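Lipase aflb (Neosartorya fumigata, PDB 6IDY) probably hydrolyses the ester bonds of lipids, as a calcium-containing fungal lipase of the alpha/beta-hydrolase fold. Local coordinates at residues F179-L184 / A372-A377; S186-D191 / D376-D381; G357-E362 / Y366-W371; Y214-I219 / V227-W232. All blocks are in the same frame, centred on the assembly; numbering follows the deposited sequence.

Contact 1 (F179-L184 / A372-A377); sequences FNFGKL and ALAVDA. With CA (calcium ion), chain D.
Ala374 turns its methyl toward the ends of Phe181 and Leu184, which lie side by side across from it. Its CB lies 4.0 Å from Phe181 CE1, on a slanting line to the ring. The other neighbour is a branch tip: Leu184 CD1 stands 4.4 Å from Ala374 CB. The contact is purely apolar, and no hydrogen bond joins the two segments. Both larger residues come from one short 3-10 turn, closed by a bond of 3.0 Å from Leu184 N to Phe181 O. Residues three apart in such a turn lie roughly on the same side, which is why they share one methyl. Neither aims its CB straight at the helix. Leu184 has CG anti to its backbone N (chi1 180°), and this extension carries CD1 across. The start of the turn is steadied by Asn180, whose OD1 takes a weak bond from Phe181 N. One turn further along the helix, Ala377 O binds the calcium ion at 2.2 Å, together with Asp255, His380, Gly382 and two waters. The contact joins the loop after helix 173-178 to helix 368-379. Another face of this helix rests on strand 310-314, where Leu373 meets Ile313 and Ala377 meets Thr311. At the start of the loop, Phe179 packs on helix 96-103.

Contact 2 (S186-D191 / D376-D381); sequences SAADAD and DALSHD. With CA (calcium ion), chain D.
Next to the packing of Leu378 on Ala188 and Ala190, the flat group that matters is the His380 imidazole. Its edge, not a face, meets the backbone carbonyl of Asp376. His380 ND1 donates to Asp376 O over 2.8 Å, and the bond is nearly straight at 161°. The oxygen lies only 4° out of the ring plane, and the nitrogen sits in the carbonyl plane on a lone pair. The bond probably sets the rotation of the ring at the end of helix 368-379. The same turn feeds the metal: His380 O binds the calcium ion at 2.3 Å, beside Ala377 O. Through Asp255, another ligand, calcium ties the end of this helix to strand 253-259 of the central sheet. That sheet is the core of the alpha/beta-hydrolase fold, and Ala190 begins another of its strands, 190-195, which runs beside strand 161-166. Leu378 reaches across to it with one branch. With its CG anti to the carbonyl carbon (chi1 -66°), its CD1 comes 3.8 Å from Ala188 CB and 4.4 Å from Ala190 CB. Both alanines direct CB at the helix. Between them Asp189 centres an inverse gamma turn, with a weak bond from Ala190 N to Ala188 O.

Contact 3 (G357-E362 / Y366-W371); sequences GVYTHE and YNPLAW
Tyr359 and Asn367 are brought together by two first torsions. The tyrosine has CG anti to its carbonyl carbon (chi1 -70°), and the asparagine has CG anti to its backbone N (chi1 -178°). Asn367 ND2 lies 3.1 Å above the centre of one face of the Tyr359 ring, with the two planes 83° apart. The amide therefore meets the ring with its nitrogen end, as in an NH-pi contact, while ND2 also bonds to Ala355 O. The other end of the amide caps helix 368-379. Asn367 is the N-cap, and its OD1 accepts from Ala370 N at 3.1 Å and more weakly from Leu369 N. Tyr366 approaches the same phenol obliquely, with Tyr366 CE1 3.8 Å from Tyr359 CD2. Pro368 CD lies 3.9 Å from Tyr359 OH, which bonds to Val398 O. A water links the polar parts: it donates to Val358 O and, over 2.7 Å, to Tyr366 OH, and it accepts from Thr360 N at 3.0 Å. Glu412 OE2 is hydrogen-bonded to Tyr366 OH and to Thr360 OG1, and Thr360 OG1 also bonds to Gly363 N. Just beyond, His361 bonds through ND1 to Asp318 and through NE2 to Ser233. These bonds match the Ser-His-Asp catalytic triad of an alpha/beta-hydrolase lipase, so the contact packs the loop that carries the probable catalytic histidine against the start of helix 368-379.

Contact 4 (Y214-I219 / V227-W232); sequences YAINYI and VAVLSW
Ile216 lays its longer branch across the end of Val229, the two side chains crossing at about a right angle. Ile216 CG1 is 3.9 Å from Val229 CG2, and Ile216 CD1 is 4.0 Å from the same methyl. The shorter branch turns to Val227, two residues earlier in the strand, with Ile216 CG2 4.3 Å from Val227 CG2. The division follows from the first torsion: Ile216 CG1 is anti to the carbonyl carbon (chi1 -69°), while CG2 is anti to the backbone N. One turn on, Ile219 meets the other methyl of Val227, with Ile219 CG2 at 3.8 Å from Val227 CG1. Val227 thus touches both isoleucines, one with each methyl, and it is the residue most covered here. The two valines lie two apart in the strand and face the helix with the same side. The segments run nearly antiparallel, at 150°, and their axes come within 9.4 Å. This is helix-on-sheet packing from a beta-alpha-beta crossover. Strand 190-195 leads into helix 205-223, which returns to the parallel strand 227-232. Strand 161-166 lies between the two strands in the sheet, and Ile219 also touches its Pro162. On the other side Ile216 reaches Val253 of strand 253-259. The strand ends at Trp232, directly before Ser233, the probable nucleophile. Ala228 and Leu230 turn to the opposite face of the sheet.

Contacts 1, 2 and 3 all use helix 368-379. Contact 3 lies at its start, contact 1 along its middle and contact 2 at its calcium-bound end. Centres of contacts 1 and 2 are about 8 Å apart, and those of contacts 2 and 3 about 18 Å. Contact 4 lies on the other face of the central sheet, its centre about 15 Å from those of contacts 1 and 2. Along the chain, contact 4 closes first and contact 3 follows, both within the long spans bridged by contacts 1 and 2. Leu230 and Ala228 of the strand touch Phe181 and Leu378. The helix thus connects the metal site with the probable catalytic histidine loop.

Contact 1 (F179-L184 / A372-A377)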
# COMPACT_ATOMS: atom_id res chain seq x y z
N PHE A 179 -9.10 1.44 7.77
CA PHE A 179 -8.55 1.03 9.06
C PHE A 179 -7.23 1.73 9.46
O PHE A 179 -6.60 1.31 10.43
CB PHE A 179 -8.38 -0.49 9.10
CG PHE A 179 -9.67 -1.28 9.00
CD1 PHE A 179 -10.57 -1.31 10.06
CD2 PHE A 179 -9.97 -2.02 7.86
CE1 PHE A 179 -11.75 -2.05 9.98
CE2 PHE A 179 -11.14 -2.77 7.78
CZ PHE A 179 -12.02 -2.79 8.85
N ASN A 180 -6.82 2.78 8.73
CA ASN A 180 -5.58 3.47 9.10
C ASN A 180 -5.51 4.90 8.56
O ASN A 180 -6.24 5.76 9.06
CB ASN A 180 -4.32 2.64 8.74
CG ASN A 180 -4.40 1.97 7.40
OD1 ASN A 180 -4.15 2.58 6.37
ND2 ASN A 180 -4.72 0.69 7.40
N PHE A 181 -4.64 5.17 7.57
CA PHE A 181 -4.36 6.52 7.05
C PHE A 181 -5.55 7.22 6.37
O PHE A 181 -5.44 8.41 6.06
CB PHE A 181 -3.12 6.52 6.15
CG PHE A 181 -1.84 6.49 6.95
CD1 PHE A 181 -1.44 7.58 7.71
CD2 PHE A 181 -1.02 5.36 6.95
CE1 PHE A 181 -0.26 7.55 8.45
CE2 PHE A 181 0.17 5.33 7.68
CZ PHE A 181 0.55 6.43 8.42
N GLY A 182 -6.70 6.55 6.25
CA GLY A 182 -7.92 7.21 5.79
C GLY A 182 -8.33 8.24 6.83
O GLY A 182 -9.08 9.18 6.53
N LYS A 183 -7.79 8.09 8.07
CA LYS A 183 -7.99 8.95 9.25
C LYS A 183 -6.84 9.96 9.46
O LYS A 183 -6.76 10.57 10.53
CB LYS A 183 -8.17 8.10 10.52
CG LYS A 183 -9.44 7.25 10.56
CD LYS A 183 -9.46 6.41 11.82
CE LYS A 183 -10.66 5.52 11.93
NZ LYS A 183 -10.48 4.25 11.18
N LEU A 184 -5.95 10.16 8.46
CA LEU A 184 -4.81 11.09 8.54
C LEU A 184 -5.23 12.55 8.84
O LEU A 184 -4.51 13.26 9.54
CB LEU A 184 -3.94 11.01 7.26
CG LEU A 184 -2.69 11.91 7.15
CD1 LEU A 184 -1.64 11.57 8.22
CD2 LEU A 184 -2.11 11.85 5.75
N ALA A 372 3.65 9.54 13.30
CA ALA A 372 4.37 10.71 13.79
C ALA A 372 5.28 11.28 12.69
O ALA A 372 5.37 12.50 12.55
CB ALA A 372 5.18 10.36 15.03
N LEU A 373 5.88 10.40 11.87
CA LEU A 373 6.73 10.83 10.75
C LEU A 373 5.89 11.42 9.63
O LEU A 373 6.32 12.40 9.02
CB LEU A 373 7.60 9.67 10.24
CG LEU A 373 8.79 9.30 11.12
CD1 LEU A 373 9.24 7.91 10.82
CD2 LEU A 373 9.94 10.32 11.00
N ALA A 374 4.70 10.84 9.36
CA ALA A 374 3.78 11.34 8.33
C ALA A 374 3.33 12.77 8.69
O ALA A 374 3.36 13.64 7.83
CB ALA A 374 2.58 10.41 8.20
N VAL A 375 2.96 13.00 9.96
CA VAL A 375 2.51 14.29 10.51
C VAL A 375 3.66 15.30 10.44
O VAL A 375 3.46 16.42 9.95
CB VAL A 375 1.93 14.12 11.95
CG1 VAL A 375 1.68 15.47 12.62
CG2 VAL A 375 0.65 13.30 11.92
N ASP A 376 4.86 14.90 10.87
CA ASP A 376 6.05 15.75 10.82
C ASP A 376 6.42 16.13 9.37
O ASP A 376 6.78 17.28 9.13
CB ASP A 376 7.22 15.09 11.56
CG ASP A 376 8.49 15.91 11.51
OD1 ASP A 376 8.64 16.82 12.35
OD2 ASP A 376 9.31 15.66 10.61
N ALA A 377 6.32 15.18 8.41
CA ALA A 377 6.60 15.41 6.99
C ALA A 377 5.67 16.46 6.40
O ALA A 377 6.12 17.34 5.66
CB ALA A 377 6.47 14.11 6.21
CA CA D . 7.21 18.17 3.92
O HOH W 1 5.67 19.94 3.76
O HOH W 2 7.89 19.00 1.77

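Contact 2 (S186-D191 / D376-D381)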
# COMPACT_ATOMS: atom_id res chain seq x y z
N SER A 186 -7.30 13.50 10.92
CA SER A 186 -7.47 13.64 12.37
C SER A 186 -6.12 13.94 13.05
O SER A 186 -6.11 14.31 14.23
CB SER A 186 -8.05 12.35 12.96
OG SER A 186 -9.28 12.00 12.34
N ALA A 187 -4.99 13.77 12.33
CA ALA A 187 -3.64 13.96 12.86
C ALA A 187 -2.88 15.12 12.22
O ALA A 187 -1.99 15.68 12.85
CB ALA A 187 -2.85 12.67 12.72
N ALA A 188 -3.21 15.44 10.96
CA ALA A 188 -2.55 16.47 10.17
C ALA A 188 -3.60 17.31 9.43
O ALA A 188 -4.77 16.92 9.38
CB ALA A 188 -1.62 15.81 9.16
N ASP A 189 -3.17 18.46 8.85
CA ASP A 189 -4.04 19.33 8.05
C ASP A 189 -4.01 18.73 6.63
O ASP A 189 -3.42 19.28 5.69
CB ASP A 189 -3.56 20.79 8.11
CG ASP A 189 -3.64 21.42 9.49
OD1 ASP A 189 -4.65 21.19 10.20
OD2 ASP A 189 -2.69 22.14 9.87
N ALA A 190 -4.60 17.53 6.53
CA ALA A 190 -4.64 16.67 5.36
C ALA A 190 -6.08 16.36 4.95
O ALA A 190 -6.93 16.08 5.79
CB ALA A 190 -3.91 15.38 5.67
N ASP A 191 -6.34 16.41 3.64
CA ASP A 191 -7.64 16.15 3.03
C ASP A 191 -7.47 14.94 2.12
O ASP A 191 -7.01 15.08 0.98
CB ASP A 191 -8.11 17.38 2.25
CG ASP A 191 -9.59 17.64 2.32
OD1 ASP A 191 -10.35 16.69 2.63
OD2 ASP A 191 -10.00 18.79 2.07
N ASP A 376 4.86 14.90 10.87
CA ASP A 376 6.05 15.75 10.82
C ASP A 376 6.42 16.13 9.37
O ASP A 376 6.78 17.28 9.13
CB ASP A 376 7.22 15.09 11.56
CG ASP A 376 8.49 15.91 11.51
OD1 ASP A 376 8.64 16.82 12.35
OD2 ASP A 376 9.31 15.66 10.61
N ALA A 377 6.32 15.18 8.41
CA ALA A 377 6.60 15.41 6.99
C ALA A 377 5.67 16.46 6.40
O ALA A 377 6.12 17.34 5.66
CB ALA A 377 6.47 14.11 6.21
N LEU A 378 4.37 16.36 6.72
CA LEU A 378 3.34 17.27 6.22
C LEU A 378 3.40 18.67 6.82
O LEU A 378 2.91 19.61 6.19
CB LEU A 378 1.94 16.65 6.43
CG LEU A 378 1.65 15.39 5.61
CD1 LEU A 378 0.43 14.68 6.13
CD2 LEU A 378 1.51 15.70 4.13
N SER A 379 4.00 18.82 8.01
CA SER A 379 4.09 20.12 8.70
C SER A 379 5.41 20.86 8.49
O SER A 379 5.53 22.01 8.91
CB SER A 379 3.79 19.95 10.19
OG SER A 379 4.70 19.05 10.80
N HIS A 380 6.39 20.24 7.82
CA HIS A 380 7.69 20.86 7.58
C HIS A 380 8.12 20.73 6.13
O HIS A 380 7.77 19.74 5.47
CB HIS A 380 8.77 20.19 8.46
CG HIS A 380 8.54 20.34 9.93
ND1 HIS A 380 7.75 19.45 10.63
CD2 HIS A 380 9.02 21.28 10.79
CE1 HIS A 380 7.76 19.87 11.88
NE2 HIS A 380 8.51 20.97 12.02
N ASP A 381 8.95 21.69 5.64
CA ASP A 381 9.54 21.61 4.31
C ASP A 381 10.48 20.40 4.36
O ASP A 381 11.08 20.14 5.40
CB ASP A 381 10.35 22.88 3.97
CG ASP A 381 9.55 24.17 3.80
OD1 ASP A 381 8.35 24.09 3.42
OD2 ASP A 381 10.12 25.26 4.03
CA CA D . 7.21 18.17 3.92
O HOH W 1 5.67 19.94 3.76
O HOH W 2 7.89 19.00 1.77

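Contact 3 (G357-E362 / Y366-W371)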
# COMPACT_ATOMS: atom_id res chain seq x y z
N GLY A 357 8.68 -2.87 17.63
CA GLY A 357 8.30 -4.27 17.76
C GLY A 357 7.92 -4.95 16.46
O GLY A 357 8.36 -4.54 15.38
N VAL A 358 7.10 -6.01 16.57
CA VAL A 358 6.67 -6.83 15.43
C VAL A 358 5.59 -6.12 14.62
O VAL A 358 4.39 -6.25 14.90
CB VAL A 358 6.29 -8.29 15.85
CG1 VAL A 358 5.91 -9.14 14.64
CG2 VAL A 358 7.43 -8.95 16.62
N TYR A 359 6.02 -5.35 13.61
CA TYR A 359 5.14 -4.66 12.69
C TYR A 359 5.32 -5.25 11.32
O TYR A 359 6.40 -5.16 10.73
CB TYR A 359 5.35 -3.13 12.70
CG TYR A 359 4.87 -2.51 13.99
CD1 TYR A 359 5.71 -2.44 15.10
CD2 TYR A 359 3.56 -2.06 14.13
CE1 TYR A 359 5.27 -1.92 16.31
CE2 TYR A 359 3.11 -1.52 15.34
CZ TYR A 359 3.98 -1.45 16.42
OH TYR A 359 3.56 -0.94 17.61
N THR A 360 4.27 -5.89 10.84
CA THR A 360 4.23 -6.57 9.55
C THR A 360 4.26 -5.54 8.39
O THR A 360 4.29 -4.33 8.63
CB THR A 360 2.96 -7.41 9.49
OG1 THR A 360 1.85 -6.55 9.74
CG2 THR A 360 2.95 -8.56 10.49
N HIS A 361 4.25 -6.04 7.15
CA HIS A 361 4.22 -5.23 5.93
C HIS A 361 3.01 -4.28 6.01
O HIS A 361 3.17 -3.07 5.83
CB HIS A 361 4.09 -6.17 4.73
CG HIS A 361 4.10 -5.50 3.39
ND1 HIS A 361 5.25 -4.91 2.89
CD2 HIS A 361 3.13 -5.41 2.47
CE1 HIS A 361 4.92 -4.46 1.69
NE2 HIS A 361 3.66 -4.75 1.39
N GLU A 362 1.83 -4.83 6.36
CA GLU A 362 0.57 -4.12 6.57
C GLU A 362 0.58 -3.36 7.91
O GLU A 362 0.03 -2.27 7.98
CB GLU A 362 -0.67 -5.06 6.46
CG GLU A 362 -0.76 -6.22 7.45
CD GLU A 362 0.15 -7.42 7.24
OE1 GLU A 362 0.90 -7.45 6.24
OE2 GLU A 362 0.14 -8.34 8.10
N TYR A 366 -0.36 1.02 10.87
CA TYR A 366 -0.86 1.36 12.20
C TYR A 366 0.28 1.61 13.20
O TYR A 366 0.04 1.63 14.40
CB TYR A 366 -1.91 0.35 12.72
CG TYR A 366 -1.48 -1.10 12.77
CD1 TYR A 366 -0.54 -1.54 13.70
CD2 TYR A 366 -2.10 -2.06 11.97
CE1 TYR A 366 -0.16 -2.88 13.78
CE2 TYR A 366 -1.74 -3.41 12.05
CZ TYR A 366 -0.78 -3.81 12.96
OH TYR A 366 -0.41 -5.13 13.02
N ASN A 367 1.52 1.79 12.70
CA ASN A 367 2.67 2.04 13.57
C ASN A 367 2.71 3.50 14.07
O ASN A 367 2.56 4.42 13.26
CB ASN A 367 3.98 1.65 12.87
CG ASN A 367 5.18 1.84 13.76
OD1 ASN A 367 5.75 2.92 13.83
ND2 ASN A 367 5.55 0.81 14.49
N PRO A 368 2.91 3.74 15.40
CA PRO A 368 2.90 5.13 15.90
C PRO A 368 4.01 6.02 15.36
O PRO A 368 3.76 7.21 15.16
CB PRO A 368 2.98 4.96 17.42
CG PRO A 368 3.51 3.61 17.63
CD PRO A 368 3.08 2.77 16.50
N LEU A 369 5.21 5.46 15.11
CA LEU A 369 6.33 6.20 14.53
C LEU A 369 6.01 6.57 13.08
O LEU A 369 6.27 7.70 12.68
CB LEU A 369 7.65 5.42 14.66
CG LEU A 369 8.91 6.06 14.03
CD1 LEU A 369 9.36 7.31 14.79
CD2 LEU A 369 10.03 5.04 13.89
N ALA A 370 5.40 5.63 12.31
CA ALA A 370 5.00 5.87 10.92
C ALA A 370 4.07 7.10 10.84
O ALA A 370 4.29 7.98 10.01
CB ALA A 370 4.30 4.65 10.34
N TRP A 371 3.08 7.17 11.75
CA TRP A 371 2.12 8.27 11.87
C TRP A 371 2.77 9.58 12.28
O TRP A 371 2.51 10.60 11.65
CB TRP A 371 1.01 7.90 12.85
CG TRP A 371 -0.07 7.09 12.21
CD1 TRP A 371 0.03 5.79 11.78
CD2 TRP A 371 -1.37 7.54 11.84
NE1 TRP A 371 -1.15 5.41 11.19
CE2 TRP A 371 -2.04 6.46 11.23
CE3 TRP A 371 -2.06 8.77 11.99
CZ2 TRP A 371 -3.35 6.56 10.74
CZ3 TRP A 371 -3.36 8.86 11.52
CH2 TRP A 371 -3.99 7.78 10.89
O HOH W 3 2.18 -6.00 13.02

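Contact 4 (Y214-I219 / V227-W232)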
# COMPACT_ATOMS: atom_id res chain seq x y z
N TYR A 214 -2.04 10.50 -13.17
CA TYR A 214 -3.25 11.27 -13.43
C TYR A 214 -3.86 11.82 -12.15
O TYR A 214 -4.23 12.99 -12.15
CB TYR A 214 -4.28 10.49 -14.27
CG TYR A 214 -5.45 11.36 -14.69
CD1 TYR A 214 -5.37 12.18 -15.80
CD2 TYR A 214 -6.63 11.38 -13.94
CE1 TYR A 214 -6.44 13.00 -16.18
CE2 TYR A 214 -7.70 12.19 -14.30
CZ TYR A 214 -7.60 13.00 -15.42
OH TYR A 214 -8.65 13.81 -15.77
N ALA A 215 -3.95 11.00 -11.08
CA ALA A 215 -4.51 11.43 -9.79
C ALA A 215 -3.76 12.63 -9.24
O ALA A 215 -4.39 13.58 -8.79
CB ALA A 215 -4.49 10.29 -8.78
N ILE A 216 -2.41 12.62 -9.34
CA ILE A 216 -1.59 13.75 -8.90
C ILE A 216 -1.99 15.04 -9.63
O ILE A 216 -2.38 16.01 -8.98
CB ILE A 216 -0.07 13.45 -8.99
CG1 ILE A 216 0.36 12.39 -7.94
CG2 ILE A 216 0.72 14.75 -8.80
CD1 ILE A 216 1.78 11.76 -8.20
N ASN A 217 -1.92 15.03 -10.97
CA ASN A 217 -2.24 16.19 -11.79
C ASN A 217 -3.70 16.61 -11.71
O ASN A 217 -3.99 17.80 -11.74
CB ASN A 217 -1.79 15.98 -13.23
CG ASN A 217 -0.28 16.07 -13.38
OD1 ASN A 217 0.42 16.68 -12.57
ND2 ASN A 217 0.24 15.48 -14.45
N TYR A 218 -4.61 15.64 -11.53
CA TYR A 218 -6.04 15.93 -11.41
C TYR A 218 -6.38 16.56 -10.06
O TYR A 218 -7.11 17.56 -10.03
CB TYR A 218 -6.90 14.67 -11.68
CG TYR A 218 -8.38 14.90 -11.45
CD1 TYR A 218 -9.19 15.44 -12.45
CD2 TYR A 218 -8.96 14.63 -10.22
CE1 TYR A 218 -10.54 15.69 -12.23
CE2 TYR A 218 -10.31 14.87 -9.99
CZ TYR A 218 -11.10 15.40 -10.99
OH TYR A 218 -12.43 15.63 -10.75
N ILE A 219 -5.89 15.98 -8.96
CA ILE A 219 -6.17 16.49 -7.62
C ILE A 219 -5.52 17.86 -7.44
O ILE A 219 -6.15 18.76 -6.89
CB ILE A 219 -5.85 15.46 -6.50
CG1 ILE A 219 -6.76 14.20 -6.61
CG2 ILE A 219 -5.89 16.07 -5.09
CD1 ILE A 219 -8.30 14.37 -6.35
N VAL A 227 0.08 18.86 -3.65
CA VAL A 227 -0.48 17.75 -2.89
C VAL A 227 0.62 16.96 -2.21
O VAL A 227 1.81 17.21 -2.42
CB VAL A 227 -1.35 16.83 -3.81
CG1 VAL A 227 -2.50 17.60 -4.47
CG2 VAL A 227 -0.50 16.09 -4.85
N ALA A 228 0.20 15.97 -1.43
CA ALA A 228 1.05 14.99 -0.81
C ALA A 228 0.51 13.64 -1.25
O ALA A 228 -0.67 13.51 -1.59
CB ALA A 228 1.01 15.12 0.69
N VAL A 229 1.39 12.65 -1.31
CA VAL A 229 1.04 11.28 -1.66
C VAL A 229 1.46 10.39 -0.49
O VAL A 229 2.60 10.51 -0.02
CB VAL A 229 1.71 10.81 -2.99
CG1 VAL A 229 1.42 9.33 -3.25
CG2 VAL A 229 1.28 11.66 -4.19
N LEU A 230 0.56 9.52 -0.02
CA LEU A 230 0.90 8.53 0.99
C LEU A 230 0.61 7.19 0.34
O LEU A 230 -0.51 6.94 -0.11
CB LEU A 230 0.13 8.71 2.31
CG LEU A 230 0.66 7.88 3.49
CD1 LEU A 230 0.48 8.62 4.79
CD2 LEU A 230 -0.03 6.51 3.57
N SER A 231 1.64 6.35 0.23
CA SER A 231 1.51 5.06 -0.42
C SER A 231 1.81 3.90 0.52
O SER A 231 2.45 4.08 1.55
CB SER A 231 2.41 5.00 -1.65
OG SER A 231 3.77 4.79 -1.30
N TRP A 232 1.32 2.71 0.16
CA TRP A 232 1.58 1.47 0.88
C TRP A 232 2.05 0.42 -0.12
O TRP A 232 1.50 0.34 -1.21
CB TRP A 232 0.33 0.95 1.64
CG TRP A 232 0.57 -0.36 2.34
CD1 TRP A 232 1.54 -0.64 3.26
CD2 TRP A 232 -0.15 -1.59 2.13
NE1 TRP A 232 1.47 -1.96 3.64
CE2 TRP A 232 0.44 -2.57 2.96
CE3 TRP A 232 -1.26 -1.95 1.34
CZ2 TRP A 232 -0.03 -3.89 3.02
CZ3 TRP A 232 -1.72 -3.26 1.40
CH2 TRP A 232 -1.12 -4.21 2.24